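Local coordinates for dihydrodipicolinate synthase (Bacillus clausii KSM-K16, PDB 3E96) that probably catalyses the condensation of pyruvate with aspartate semialdehyde, a lysine-biosynthesis step that DapA-family lyases carry out through a Schiff base, at the interface of chains A and B. Sequence-based numbering; all coordinates share one arbitrary frame. Chains: chain A/B, Dihydrodipicolinate synthase.

Contact 1: the interface of chains A and B. Residues chain A 258, 281-283; chain B 121, 123-125.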
# COMPACT_ATOMS: atom_id res chain seq x y z
N GLY A 258 -7.50 6.55 10.09
CA GLY A 258 -6.21 6.95 10.61
C GLY A 258 -6.10 6.74 12.11
O GLY A 258 -5.01 6.51 12.64
N PRO A 281 3.59 6.52 9.99
CA PRO A 281 2.71 7.66 9.70
C PRO A 281 1.50 7.99 10.58
O PRO A 281 0.53 8.57 10.08
CB PRO A 281 2.30 7.40 8.26
CG PRO A 281 2.11 5.92 8.27
CD PRO A 281 3.34 5.43 9.03
N VAL A 282 1.51 7.64 11.86
CA VAL A 282 0.40 8.00 12.74
C VAL A 282 0.97 8.51 14.06
O VAL A 282 1.75 7.82 14.71
CB VAL A 282 -0.54 6.80 13.03
CG1 VAL A 282 -1.59 7.20 14.08
CG2 VAL A 282 -1.25 6.37 11.75
N ASN A 283 0.59 9.73 14.44
CA ASN A 283 1.09 10.30 15.69
C ASN A 283 -0.02 10.30 16.73
O ASN A 283 -1.06 9.69 16.52
CB ASN A 283 1.65 11.71 15.45
CG ASN A 283 0.59 12.72 15.07
OD1 ASN A 283 -0.38 12.41 14.39
ND2 ASN A 283 0.79 13.97 15.50
N THR B 121 -2.25 9.64 9.42
CA THR B 121 -2.81 10.91 9.89
C THR B 121 -1.82 11.99 9.49
O THR B 121 -0.63 11.71 9.35
CB THR B 121 -3.01 10.95 11.43
OG1 THR B 121 -1.75 10.77 12.08
CG2 THR B 121 -3.99 9.88 11.87
N GLY B 123 -0.31 14.50 11.07
CA GLY B 123 0.85 14.62 11.93
C GLY B 123 1.83 13.48 11.74
O GLY B 123 3.05 13.67 11.75
N GLY B 124 1.29 12.28 11.57
CA GLY B 124 2.12 11.10 11.38
C GLY B 124 2.84 11.07 10.04
O GLY B 124 3.98 10.63 9.96
N VAL B 125 2.17 11.53 8.99
CA VAL B 125 2.77 11.55 7.66
C VAL B 125 3.91 12.57 7.65
O VAL B 125 4.96 12.32 7.07
CB VAL B 125 1.72 11.92 6.59
CG1 VAL B 125 2.38 12.08 5.22
CG2 VAL B 125 0.65 10.82 6.55
O HOH W 1 -2.97 10.89 14.85
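B:Thr121, just ahead of helix 122-136, meets the partner's loop A:Pro281 to A:Asn283, whose first residue follows a cis peptide bond. On the tight side the packing is mostly backbone on backbone. The amide N of B:Thr121 donates to the carbonyl O of A:Pro281 at 3.1 Å, almost straight at the hydrogen (165°). The side-chain-free residues B:Gly123 and B:Gly124 let the helix start come close: CA of B:Gly124 lies 3.8 Å from CA of A:Val282, and CA of B:Gly123 packs 3.7 Å from the amide carbon CG of A:Asn283. The looser side is polar and watered. The B:Thr121 hydroxyl, set between its own backbone N and carbonyl carbon (chi1 60°), gives its hydrogen to OD1 of A:Asn283 at 3.1 Å, tilted 16° from the amide's carbonyl plane. An alanine in place of A:Asn283 would strip the hydroxyl of this acceptor and is likely to leave the start of the helix less firmly held. Methyl CG2 of B:Thr121 turns instead to A:Gly258, with 3.6 Å to its carbonyl O. A water joins the polar side, meeting OD1 of A:Asn283, 3.0 Å from OG1 of B:Thr121 and 2.8 Å from the backbone O of A:Asn283.

Contact 2: the interface of chains A and B. Residues chain A 90, 115, 117, 119, 128; chain B 60-61, 280-281.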
# COMPACT_ATOMS: atom_id res chain seq x y z
N TYR A 90 3.66 -7.98 0.99
CA TYR A 90 4.68 -7.43 0.10
C TYR A 90 4.82 -8.24 -1.18
O TYR A 90 3.93 -9.01 -1.54
CB TYR A 90 6.03 -7.33 0.83
CG TYR A 90 5.98 -6.48 2.08
CD1 TYR A 90 5.66 -5.12 2.00
CD2 TYR A 90 6.27 -7.02 3.33
CE1 TYR A 90 5.63 -4.32 3.16
CE2 TYR A 90 6.25 -6.24 4.48
CZ TYR A 90 5.93 -4.89 4.38
OH TYR A 90 5.92 -4.12 5.52
N PRO A 115 -2.46 -7.07 -1.29
CA PRO A 115 -1.37 -6.31 -1.89
C PRO A 115 -1.60 -4.81 -1.83
O PRO A 115 -2.70 -4.33 -2.08
CB PRO A 115 -1.31 -6.86 -3.32
CG PRO A 115 -2.74 -7.27 -3.58
CD PRO A 115 -3.10 -7.95 -2.28
N HIS A 117 0.08 -2.61 -3.69
CA HIS A 117 0.49 -1.98 -4.95
C HIS A 117 -0.60 -1.01 -5.40
O HIS A 117 -1.79 -1.30 -5.26
CB HIS A 117 0.66 -3.04 -6.06
CG HIS A 117 1.51 -4.21 -5.66
ND1 HIS A 117 1.24 -4.98 -4.56
CD2 HIS A 117 2.60 -4.76 -6.26
CE1 HIS A 117 2.13 -5.96 -4.48
NE2 HIS A 117 2.96 -5.85 -5.50
N TYR A 119 -1.40 -0.34 -8.35
CA TYR A 119 -2.04 -0.92 -9.54
C TYR A 119 -2.32 -2.40 -9.32
O TYR A 119 -1.40 -3.20 -9.10
CB TYR A 119 -1.15 -0.75 -10.78
CG TYR A 119 -0.43 0.58 -10.86
CD1 TYR A 119 -1.07 1.77 -10.54
CD2 TYR A 119 0.91 0.64 -11.25
CE1 TYR A 119 -0.40 2.98 -10.59
CE2 TYR A 119 1.59 1.86 -11.31
CZ TYR A 119 0.92 3.02 -10.98
OH TYR A 119 1.58 4.23 -11.03
N TYR A 128 -1.69 -13.37 -7.54
CA TYR A 128 -0.87 -12.98 -6.39
C TYR A 128 -1.12 -13.92 -5.20
O TYR A 128 -0.18 -14.51 -4.66
CB TYR A 128 -1.20 -11.54 -5.98
CG TYR A 128 -0.46 -11.08 -4.73
CD1 TYR A 128 0.87 -10.66 -4.80
CD2 TYR A 128 -1.08 -11.08 -3.49
CE1 TYR A 128 1.56 -10.26 -3.65
CE2 TYR A 128 -0.42 -10.69 -2.34
CZ TYR A 128 0.90 -10.28 -2.42
OH TYR A 128 1.54 -9.91 -1.27
N TYR B 60 6.62 -1.94 -5.72
CA TYR B 60 6.07 -2.84 -4.71
C TYR B 60 6.04 -4.31 -5.09
O TYR B 60 5.78 -5.17 -4.25
CB TYR B 60 4.67 -2.36 -4.31
CG TYR B 60 4.74 -1.05 -3.56
CD1 TYR B 60 5.40 -0.96 -2.33
CD2 TYR B 60 4.18 0.12 -4.09
CE1 TYR B 60 5.50 0.24 -1.65
CE2 TYR B 60 4.28 1.33 -3.41
CZ TYR B 60 4.94 1.38 -2.19
OH TYR B 60 5.04 2.57 -1.51
N ALA B 61 6.32 -4.61 -6.36
CA ALA B 61 6.36 -6.00 -6.82
C ALA B 61 7.80 -6.52 -6.75
O ALA B 61 8.08 -7.68 -7.08
CB ALA B 61 5.83 -6.10 -8.24
N ALA B 280 2.24 -10.20 -10.84
CA ALA B 280 1.00 -10.19 -10.06
C ALA B 280 1.35 -9.16 -8.98
O ALA B 280 2.50 -9.09 -8.56
CB ALA B 280 0.76 -11.56 -9.43
N PRO B 281 0.37 -8.40 -8.47
CA PRO B 281 -1.08 -8.35 -8.72
C PRO B 281 -1.66 -7.77 -10.02
O PRO B 281 -2.79 -7.29 -10.02
CB PRO B 281 -1.60 -7.61 -7.50
CG PRO B 281 -0.52 -6.59 -7.27
CD PRO B 281 0.75 -7.40 -7.45
O HOH W 2 3.81 -8.44 -6.24
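A:His117 slots its imidazole between two segments of chain B, in a mostly apolar patch of the subunit interface. B:Pro281 lies over one face, its CD above the middle of the ring at 3.4 Å from the centroid in a CH-pi contact, while CG of the same proline reaches CG of the histidine at 3.5 Å. Against the opposite face, nearer the rim, sits CB of B:Tyr60, 3.7 Å from CD2 of A:His117; the phenol beyond it points away. Methyl CB of B:Ala61 meets the imidazole edge in plane. NE2 of A:His117 is 2.8 Å from a water that also meets the carbonyl O of B:Ala280 and so bridges the chains. The carbonyl O of B:Tyr60 lies 3.2 Å from NE2 of A:His117, but above the ring plane, a polar contact rather than an in-line hydrogen bond. Further out, A:Pro115 and B:Pro281 run antiparallel, and CB of B:Ala280 rests on the backbone of A:Tyr128 in helix 122-136. The A:Tyr128 side chain extends away from its backbone N (chi1 177°), lies alongside B:Pro281 and carries its ring over CB of A:Pro115. Its phenol OH holds the ring's far end, donating to the carbonyl O of A:Tyr90 at 2.6 Å, in the carbonyl plane.

Contact 3: the interface of chains A and B. Residues chain A 118-120; chain B 55, 256-258, 260-261.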
# COMPACT_ATOMS: atom_id res chain seq x y z
N PRO A 118 -0.22 0.15 -5.96
CA PRO A 118 -1.21 1.13 -6.42
C PRO A 118 -1.98 0.62 -7.63
O PRO A 118 -3.08 1.10 -7.92
CB PRO A 118 -0.36 2.36 -6.75
CG PRO A 118 0.96 1.75 -7.14
CD PRO A 118 1.15 0.69 -6.09
N TYR A 119 -1.40 -0.34 -8.35
CA TYR A 119 -2.04 -0.92 -9.54
C TYR A 119 -2.32 -2.40 -9.32
O TYR A 119 -1.40 -3.20 -9.10
CB TYR A 119 -1.15 -0.75 -10.78
CG TYR A 119 -0.43 0.58 -10.86
CD1 TYR A 119 -1.07 1.77 -10.54
CD2 TYR A 119 0.91 0.64 -11.25
CE1 TYR A 119 -0.40 2.98 -10.59
CE2 TYR A 119 1.59 1.86 -11.31
CZ TYR A 119 0.92 3.02 -10.98
OH TYR A 119 1.58 4.23 -11.03
N VAL A 120 -3.60 -2.77 -9.37
CA VAL A 120 -4.02 -4.15 -9.21
C VAL A 120 -5.19 -4.43 -10.14
O VAL A 120 -5.97 -3.52 -10.46
CB VAL A 120 -4.48 -4.46 -7.75
CG1 VAL A 120 -3.31 -4.31 -6.78
CG2 VAL A 120 -5.62 -3.53 -7.36
N ASN B 55 6.70 3.99 -9.24
CA ASN B 55 5.56 3.10 -9.32
C ASN B 55 5.38 2.49 -10.71
O ASN B 55 4.86 1.39 -10.83
CB ASN B 55 4.29 3.80 -8.84
CG ASN B 55 4.08 3.64 -7.34
OD1 ASN B 55 3.64 4.56 -6.66
ND2 ASN B 55 4.39 2.45 -6.82
N ASN B 256 -9.30 1.76 -12.00
CA ASN B 256 -8.67 2.47 -10.90
C ASN B 256 -7.14 2.39 -11.00
O ASN B 256 -6.46 2.14 -10.01
CB ASN B 256 -9.12 1.87 -9.56
CG ASN B 256 -8.75 2.74 -8.37
OD1 ASN B 256 -8.70 2.27 -7.23
ND2 ASN B 256 -8.49 4.01 -8.63
N GLN B 257 -6.63 2.61 -12.22
CA GLN B 257 -5.19 2.59 -12.48
C GLN B 257 -4.57 1.20 -12.57
O GLN B 257 -3.36 1.07 -12.68
CB GLN B 257 -4.44 3.41 -11.42
CG GLN B 257 -4.74 4.90 -11.46
CD GLN B 257 -3.82 5.65 -12.39
OE1 GLN B 257 -3.75 5.36 -13.59
NE2 GLN B 257 -3.10 6.62 -11.84
N GLY B 258 -5.40 0.16 -12.51
CA GLY B 258 -4.85 -1.19 -12.61
C GLY B 258 -4.10 -1.40 -13.91
O GLY B 258 -3.16 -2.19 -13.98
N ASN B 260 -2.33 0.87 -15.46
CA ASN B 260 -1.21 1.80 -15.55
C ASN B 260 0.09 1.34 -16.20
O ASN B 260 0.63 2.03 -17.07
CB ASN B 260 -0.91 2.38 -14.16
CG ASN B 260 0.07 3.53 -14.22
OD1 ASN B 260 1.26 3.34 -14.46
ND2 ASN B 260 -0.43 4.74 -14.00
N VAL B 261 0.60 0.19 -15.78
CA VAL B 261 1.86 -0.31 -16.34
C VAL B 261 1.66 -1.36 -17.42
O VAL B 261 2.37 -1.36 -18.43
CB VAL B 261 2.76 -0.92 -15.23
CG1 VAL B 261 4.02 -1.54 -15.84
CG2 VAL B 261 3.14 0.16 -14.22
O HOH W 3 -5.40 -0.50 -9.02
O HOH W 4 3.01 4.71 -13.14
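A:Tyr119 reaches into chain B with its ring held between a proline of its own chain and an asparagine of the partner. CG of A:Pro118 lies over the centre of one face; over the centre of the other stands CB of B:Asn260, 3.5 Å from the ring centroid in a CH-pi contact. The B:Asn260 amide continues this layer, stacked on the phenol with planes 6° apart and its CG 3.4 Å from CZ of the tyrosine. With CG anti to the backbone N (chi1 -170°) the amide runs out over the ring towards the hydroxyl, and the second torsion turns it flat. B:Val261 comes in at about a right angle, methyl CG2 3.7 Å from CE2 of A:Tyr119, and B:Gln257 lends its CB and carbonyl O to the CD1 side. B:Asn55 is turned quite differently, its amide 67° from the ring plane; its CB approaches the phenol oxygen, while its amide carbon CG touches CG of A:Pro118 at 3.6 Å. One water lies 2.6 Å from OH of A:Tyr119 and also meets OD1 of B:Asn260; another sits 2.9 Å from the A:Val120 backbone N and links it and the carbonyl O of A:Pro118 to the carbonyl O of B:Asn256. The centre of the site is about 11 Å from B:Tyr143, a predicted catalytic residue; the inserted tyrosine probably helps to hold the dimer together and to shape the neighbour's active-site surroundings.

Contacts 2 and 3 adjoin, their C-alpha centres about 10 Å apart, and share A:Tyr119; contact 1 lies about 24 Å from contact 2 and 25 Å from contact 3. Two-fold symmetry ties them further: the loop at residue 281 serves contact 1 from chain A and contact 2 from chain B, helix 122-136 does so from the opposite chains, and A:Gly258 of contact 1 matches B:Gly258 of contact 3. The centre of contact 2 is about 12 Å from A:Tyr143 and that of contact 3 about 11 Å from B:Tyr143, both predicted catalytic residues, so this dimer, if biological, may help to shape both active-site surroundings.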